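PDB 5DQP: EDTA monooxygenase from EDTA-degrading bacterium BNC1, which probably acts as a flavin-dependent monooxygenase that uses reduced FMN and molecular oxygen to attack EDTA in the bacterium's breakdown of this chelator. Local coordinates for residues E148-W161 / I185-L198. Numbering follows the deposited sequence.
Sequences ERAEEFLEVVHGLW and INHEGKYFKVAGPL
Leu160 and Val156, one turn apart on the helix, meet Ile185 and Val194 of the hairpin in an apolar centre: Leu160 CD2 lies 3.8 Å from Ile185 CD1, and the two valines touch through Val156 CG1 and Val194 CG2. Gly159 suits its place because a side chain there would press on Ile185 CG2, which rests 3.4 Å from Gly159 O. The other branch of Val156, CG2, sits over one face of the His187 imidazole in a CH-pi contact. Phe153 turns its ring edge toward the face of Phe192, planes 79° apart. Arg149 CB stands over the middle of the Tyr191 ring, 3.9 Å from the centroid. Its chain, anti at chi1 (179°) and extended, carries the guanidinium along the Tyr191 edge, NH2 3.3 Å from Tyr191 CD1, to where the Phe192 rim, at CZ, sits over the centre of one guanidinium face, the planes steeply inclined.

Glu152, buried and extended, carries the polar side. Its OE1 takes a nearly straight bond from His187 NE2 (2.6 Å, 172°), in the imidazole plane, and a second from Phe192 N, which comes from above the carboxylate plane. OE2 accepts Tyr191 N at 2.8 Å on its syn side, so the carboxylate takes up two backbone N-H groups of the turn. A glutamine here would probably leave either His187 NE2 and Phe192 N or Tyr191 N facing an NH2 that cannot accept. At the rim, Glu148 OE2 makes a weak salt bridge to Lys190 NZ.

The arrangement is a short antiparallel beta hairpin, strands 187-188 and 193-194, packed along helix 143-161 as an excursion from the TIM barrel of the luciferase-like monooxygenases.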
loop_
_atom_site.group_PDB
_atom_site.type_symbol
_atom_site.label_atom_id
_atom_site.label_comp_id
_atom_site.label_asym_id
_atom_site.label_seq_id
_atom_site.Cartn_x
_atom_site.Cartn_y
_atom_site.Cartn_z
ATOM N N GLU A 148 25.215 -3.600 0.467
ATOM C CA GLU A 148 25.521 -3.627 -0.956
ATOM C C GLU A 148 24.264 -3.899 -1.781
ATOM O O GLU A 148 24.066 -3.313 -2.852
ATOM C CB GLU A 148 26.602 -4.674 -1.230
ATOM C CG GLU A 148 26.811 -4.960 -2.699
ATOM C CD GLU A 148 27.963 -5.924 -2.949
ATOM O OE1 GLU A 148 28.818 -5.617 -3.807
ATOM O OE2 GLU A 148 28.013 -6.985 -2.291
ATOM N N ARG A 149 23.411 -4.799 -1.306
ATOM C CA ARG A 149 22.132 -5.010 -1.971
ATOM C C ARG A 149 21.288 -3.746 -1.934
ATOM O O ARG A 149 20.684 -3.362 -2.946
ATOM C CB ARG A 149 21.400 -6.173 -1.306
ATOM C CG ARG A 149 20.046 -6.489 -1.871
ATOM C CD ARG A 149 19.570 -7.783 -1.224
ATOM N NE ARG A 149 18.234 -8.174 -1.630
ATOM C CZ ARG A 149 17.993 -9.044 -2.602
ATOM N NH1 ARG A 149 16.746 -9.357 -2.902
ATOM N NH2 ARG A 149 19.001 -9.603 -3.268
ATOM N N ALA A 150 21.230 -3.091 -0.762
ATOM C CA ALA A 150 20.420 -1.890 -0.615
ATOM C C ALA A 150 20.874 -0.811 -1.580
ATOM O O ALA A 150 20.050 -0.075 -2.137
ATOM C CB ALA A 150 20.493 -1.359 0.814
ATOM N N GLU A 151 22.188 -0.687 -1.759
ATOM C CA GLU A 151 22.729 0.309 -2.656
ATOM C C GLU A 151 22.283 0.047 -4.095
ATOM O O GLU A 151 21.881 0.973 -4.802
ATOM C CB GLU A 151 24.245 0.329 -2.521
ATOM C CG GLU A 151 24.913 1.607 -2.982
ATOM C CD GLU A 151 25.000 1.703 -4.499
ATOM O OE1 GLU A 151 25.353 0.684 -5.144
ATOM O OE2 GLU A 151 24.707 2.795 -5.046
ATOM N N GLU A 152 22.313 -1.208 -4.537
ATOM C CA GLU A 152 21.856 -1.510 -5.892
ATOM C C GLU A 152 20.346 -1.316 -6.026
ATOM O O GLU A 152 19.859 -0.799 -7.042
ATOM C CB GLU A 152 22.256 -2.933 -6.280
ATOM C CG GLU A 152 22.106 -3.190 -7.784
ATOM C CD GLU A 152 22.315 -4.641 -8.202
ATOM O OE1 GLU A 152 21.731 -5.029 -9.239
ATOM O OE2 GLU A 152 23.048 -5.389 -7.503
ATOM N N PHE A 153 19.596 -1.724 -5.003
ATOM C CA PHE A 153 18.155 -1.506 -4.960
ATOM C C PHE A 153 17.810 -0.026 -5.142
ATOM O O PHE A 153 16.891 0.324 -5.884
ATOM C CB PHE A 153 17.620 -2.041 -3.622
ATOM C CG PHE A 153 16.131 -2.164 -3.550
ATOM C CD1 PHE A 153 15.324 -1.044 -3.382
ATOM C CD2 PHE A 153 15.531 -3.401 -3.610
ATOM C CE1 PHE A 153 13.955 -1.166 -3.289
ATOM C CE2 PHE A 153 14.168 -3.515 -3.536
ATOM C CZ PHE A 153 13.381 -2.411 -3.374
ATOM N N LEU A 154 18.520 0.854 -4.437
ATOM C CA LEU A 154 18.236 2.280 -4.531
ATOM C C LEU A 154 18.572 2.825 -5.910
ATOM O O LEU A 154 17.846 3.680 -6.431
ATOM C CB LEU A 154 18.999 3.041 -3.448
ATOM C CG LEU A 154 18.252 3.226 -2.120
ATOM C CD1 LEU A 154 16.997 4.043 -2.372
ATOM C CD2 LEU A 154 17.886 1.916 -1.544
ATOM N N GLU A 155 19.662 2.341 -6.527
ATOM C CA GLU A 155 19.955 2.734 -7.903
ATOM C C GLU A 155 18.841 2.297 -8.852
ATOM O O GLU A 155 18.444 3.054 -9.746
ATOM C CB GLU A 155 21.280 2.139 -8.373
ATOM C CG GLU A 155 22.502 2.516 -7.578
ATOM C CD GLU A 155 23.772 1.887 -8.156
ATOM O OE1 GLU A 155 23.691 1.240 -9.226
ATOM O OE2 GLU A 155 24.850 2.038 -7.542
ATOM N N VAL A 156 18.363 1.062 -8.710
ATOM C CA VAL A 156 17.285 0.606 -9.570
ATOM C C VAL A 156 16.077 1.500 -9.379
ATOM O O VAL A 156 15.528 2.044 -10.339
ATOM C CB VAL A 156 16.938 -0.867 -9.288
ATOM C CG1 VAL A 156 15.698 -1.238 -10.077
ATOM C CG2 VAL A 156 18.112 -1.777 -9.647
ATOM N N VAL A 157 15.693 1.729 -8.122
ATOM C CA VAL A 157 14.477 2.484 -7.862
ATOM C C VAL A 157 14.586 3.902 -8.424
ATOM O O VAL A 157 13.672 4.380 -9.100
ATOM C CB VAL A 157 14.162 2.471 -6.359
ATOM C CG1 VAL A 157 13.024 3.462 -6.023
ATOM C CG2 VAL A 157 13.810 1.073 -5.959
ATOM N N HIS A 158 15.696 4.607 -8.155
ATOM C CA HIS A 158 15.826 5.952 -8.712
ATOM C C HIS A 158 15.800 5.920 -10.236
ATOM O O HIS A 158 15.163 6.768 -10.876
ATOM C CB HIS A 158 17.095 6.637 -8.200
ATOM C CG HIS A 158 16.892 7.361 -6.904
ATOM N ND1 HIS A 158 16.254 8.581 -6.830
ATOM C CD2 HIS A 158 17.198 7.017 -5.631
ATOM C CE1 HIS A 158 16.198 8.969 -5.569
ATOM N NE2 HIS A 158 16.757 8.035 -4.820
ATOM N N GLY A 159 16.465 4.926 -10.833
ATOM C CA GLY A 159 16.387 4.755 -12.273
ATOM C C GLY A 159 14.964 4.563 -12.769
ATOM O O GLY A 159 14.567 5.155 -13.773
ATOM N N LEU A 160 14.168 3.760 -12.056
ATOM C CA LEU A 160 12.771 3.557 -12.439
ATOM C C LEU A 160 11.958 4.835 -12.313
ATOM O O LEU A 160 11.147 5.158 -13.190
ATOM C CB LEU A 160 12.143 2.446 -11.594
ATOM C CG LEU A 160 12.674 1.073 -11.990
ATOM C CD1 LEU A 160 12.191 -0.022 -11.049
ATOM C CD2 LEU A 160 12.252 0.764 -13.438
ATOM N N TRP A 161 12.115 5.553 -11.204
ATOM C CA TRP A 161 11.382 6.800 -11.050
ATOM C C TRP A 161 11.631 7.750 -12.220
ATOM O O TRP A 161 10.715 8.450 -12.659
ATOM C CB TRP A 161 11.742 7.456 -9.721
ATOM C CG TRP A 161 11.093 6.764 -8.557
ATOM C CD1 TRP A 161 9.975 5.967 -8.584
ATOM C CD2 TRP A 161 11.550 6.766 -7.205
ATOM N NE1 TRP A 161 9.693 5.494 -7.314
ATOM C CE2 TRP A 161 10.653 5.962 -6.454
ATOM C CE3 TRP A 161 12.629 7.367 -6.553
ATOM C CZ2 TRP A 161 10.800 5.766 -5.087
ATOM C CZ3 TRP A 161 12.779 7.160 -5.200
ATOM C CH2 TRP A 161 11.862 6.374 -4.480
ATOM N N ILE A 185 15.621 1.267 -18.243
ATOM C CA ILE A 185 16.903 1.350 -17.548
ATOM C C ILE A 185 17.827 0.195 -17.912
ATOM O O ILE A 185 19.050 0.346 -17.798
ATOM C CB ILE A 185 16.744 1.420 -16.010
ATOM C CG1 ILE A 185 16.114 0.131 -15.475
ATOM C CG2 ILE A 185 15.961 2.663 -15.610
ATOM C CD1 ILE A 185 15.983 0.067 -13.937
ATOM N N ASN A 186 17.292 -0.936 -18.348
ATOM C CA ASN A 186 18.099 -2.107 -18.693
ATOM C C ASN A 186 19.194 -2.316 -17.663
ATOM O O ASN A 186 20.372 -2.428 -17.980
ATOM C CB ASN A 186 18.691 -1.997 -20.102
ATOM C CG ASN A 186 17.620 -1.923 -21.184
ATOM O OD1 ASN A 186 16.522 -2.469 -21.028
ATOM N ND2 ASN A 186 17.928 -1.243 -22.280
ATOM N N HIS A 187 18.783 -2.357 -16.401
ATOM C CA HIS A 187 19.720 -2.592 -15.317
ATOM C C HIS A 187 20.028 -4.077 -15.210
ATOM O O HIS A 187 19.132 -4.928 -15.287
ATOM C CB HIS A 187 19.153 -2.085 -13.989
ATOM C CG HIS A 187 19.986 -2.478 -12.815
ATOM N ND1 HIS A 187 21.065 -1.735 -12.394
ATOM C CD2 HIS A 187 19.949 -3.574 -12.021
ATOM C CE1 HIS A 187 21.641 -2.340 -11.372
ATOM N NE2 HIS A 187 20.983 -3.457 -11.123
ATOM N N GLU A 188 21.307 -4.392 -15.043
ATOM C CA GLU A 188 21.722 -5.746 -14.695
ATOM C C GLU A 188 22.905 -5.629 -13.748
ATOM O O GLU A 188 23.987 -5.204 -14.158
ATOM C CB GLU A 188 22.086 -6.575 -15.927
ATOM C CG GLU A 188 22.478 -8.006 -15.552
ATOM C CD GLU A 188 22.283 -9.013 -16.682
ATOM O OE1 GLU A 188 22.090 -8.589 -17.848
ATOM O OE2 GLU A 188 22.325 -10.234 -16.395
ATOM N N GLY A 189 22.696 -5.984 -12.485
ATOM C CA GLY A 189 23.757 -5.891 -11.509
ATOM C C GLY A 189 23.977 -7.197 -10.770
ATOM O O GLY A 189 23.472 -8.241 -11.178
ATOM N N LYS A 190 24.716 -7.156 -9.669
ATOM C CA LYS A 190 24.946 -8.387 -8.931
ATOM C C LYS A 190 23.649 -8.952 -8.371
ATOM O O LYS A 190 23.491 -10.172 -8.279
ATOM C CB LYS A 190 25.951 -8.164 -7.791
ATOM C CG LYS A 190 26.289 -9.469 -7.047
ATOM C CD LYS A 190 26.898 -9.259 -5.655
ATOM C CE LYS A 190 28.349 -8.831 -5.708
ATOM N NZ LYS A 190 29.128 -9.387 -4.550
ATOM N N TYR A 191 22.713 -8.093 -7.971
ATOM C CA TYR A 191 21.527 -8.570 -7.279
ATOM C C TYR A 191 20.253 -8.490 -8.097
ATOM O O TYR A 191 19.330 -9.256 -7.828
ATOM C CB TYR A 191 21.311 -7.789 -5.967
ATOM C CG TYR A 191 22.355 -8.069 -4.906
ATOM C CD1 TYR A 191 22.225 -9.153 -4.038
ATOM C CD2 TYR A 191 23.470 -7.251 -4.777
ATOM C CE1 TYR A 191 23.183 -9.416 -3.064
ATOM C CE2 TYR A 191 24.421 -7.497 -3.822
ATOM C CZ TYR A 191 24.278 -8.581 -2.969
ATOM O OH TYR A 191 25.232 -8.806 -2.018
ATOM N N PHE A 192 20.156 -7.571 -9.059
ATOM C CA PHE A 192 18.882 -7.290 -9.702
ATOM C C PHE A 192 19.083 -7.188 -11.204
ATOM O O PHE A 192 20.121 -6.736 -11.686
ATOM C CB PHE A 192 18.242 -5.994 -9.163
ATOM C CG PHE A 192 18.021 -6.008 -7.675
ATOM C CD1 PHE A 192 17.039 -6.822 -7.110
ATOM C CD2 PHE A 192 18.797 -5.223 -6.833
ATOM C CE1 PHE A 192 16.850 -6.855 -5.739
ATOM C CE2 PHE A 192 18.609 -5.250 -5.438
ATOM C CZ PHE A 192 17.642 -6.053 -4.898
ATOM N N LYS A 193 18.068 -7.642 -11.932
ATOM C CA LYS A 193 17.947 -7.464 -13.371
ATOM C C LYS A 193 16.560 -6.884 -13.615
ATOM O O LYS A 193 15.557 -7.533 -13.310
ATOM C CB LYS A 193 18.130 -8.797 -14.107
ATOM C CG LYS A 193 18.255 -8.658 -15.605
ATOM C CD LYS A 193 18.213 -10.004 -16.317
ATOM C CE LYS A 193 18.255 -9.821 -17.838
ATOM N NZ LYS A 193 18.075 -11.116 -18.566
ATOM N N VAL A 194 16.499 -5.660 -14.139
ATOM C CA VAL A 194 15.233 -4.943 -14.267
ATOM C C VAL A 194 15.259 -4.091 -15.529
ATOM O O VAL A 194 16.079 -3.180 -15.644
ATOM C CB VAL A 194 14.979 -4.052 -13.037
ATOM C CG1 VAL A 194 13.763 -3.176 -13.266
ATOM C CG2 VAL A 194 14.866 -4.892 -11.741
ATOM N N ALA A 195 14.349 -4.351 -16.473
ATOM C CA ALA A 195 14.362 -3.609 -17.726
ATOM C C ALA A 195 13.744 -2.221 -17.579
ATOM O O ALA A 195 14.316 -1.236 -18.059
ATOM C CB ALA A 195 13.643 -4.402 -18.823
ATOM N N GLY A 196 12.591 -2.112 -16.908
ATOM C CA GLY A 196 11.832 -0.874 -16.935
ATOM C C GLY A 196 11.325 -0.660 -18.363
ATOM O O GLY A 196 11.517 -1.535 -19.194
ATOM N N PRO A 197 10.677 0.484 -18.662
ATOM C CA PRO A 197 10.357 1.616 -17.780
ATOM C C PRO A 197 9.306 1.294 -16.710
ATOM O O PRO A 197 8.577 0.295 -16.800
ATOM C CB PRO A 197 9.816 2.674 -18.750
ATOM C CG PRO A 197 9.280 1.888 -19.910
ATOM C CD PRO A 197 10.179 0.703 -20.039
ATOM N N LEU A 198 9.269 2.152 -15.689
ATOM C CA LEU A 198 8.192 2.163 -14.717
ATOM C C LEU A 198 6.918 2.677 -15.368
ATOM O O LEU A 198 6.961 3.556 -16.227
ATOM C CB LEU A 198 8.556 3.061 -13.545
ATOM C CG LEU A 198 7.793 2.966 -12.235
ATOM C CD1 LEU A 198 8.020 1.591 -11.633
ATOM C CD2 LEU A 198 8.291 4.078 -11.288
#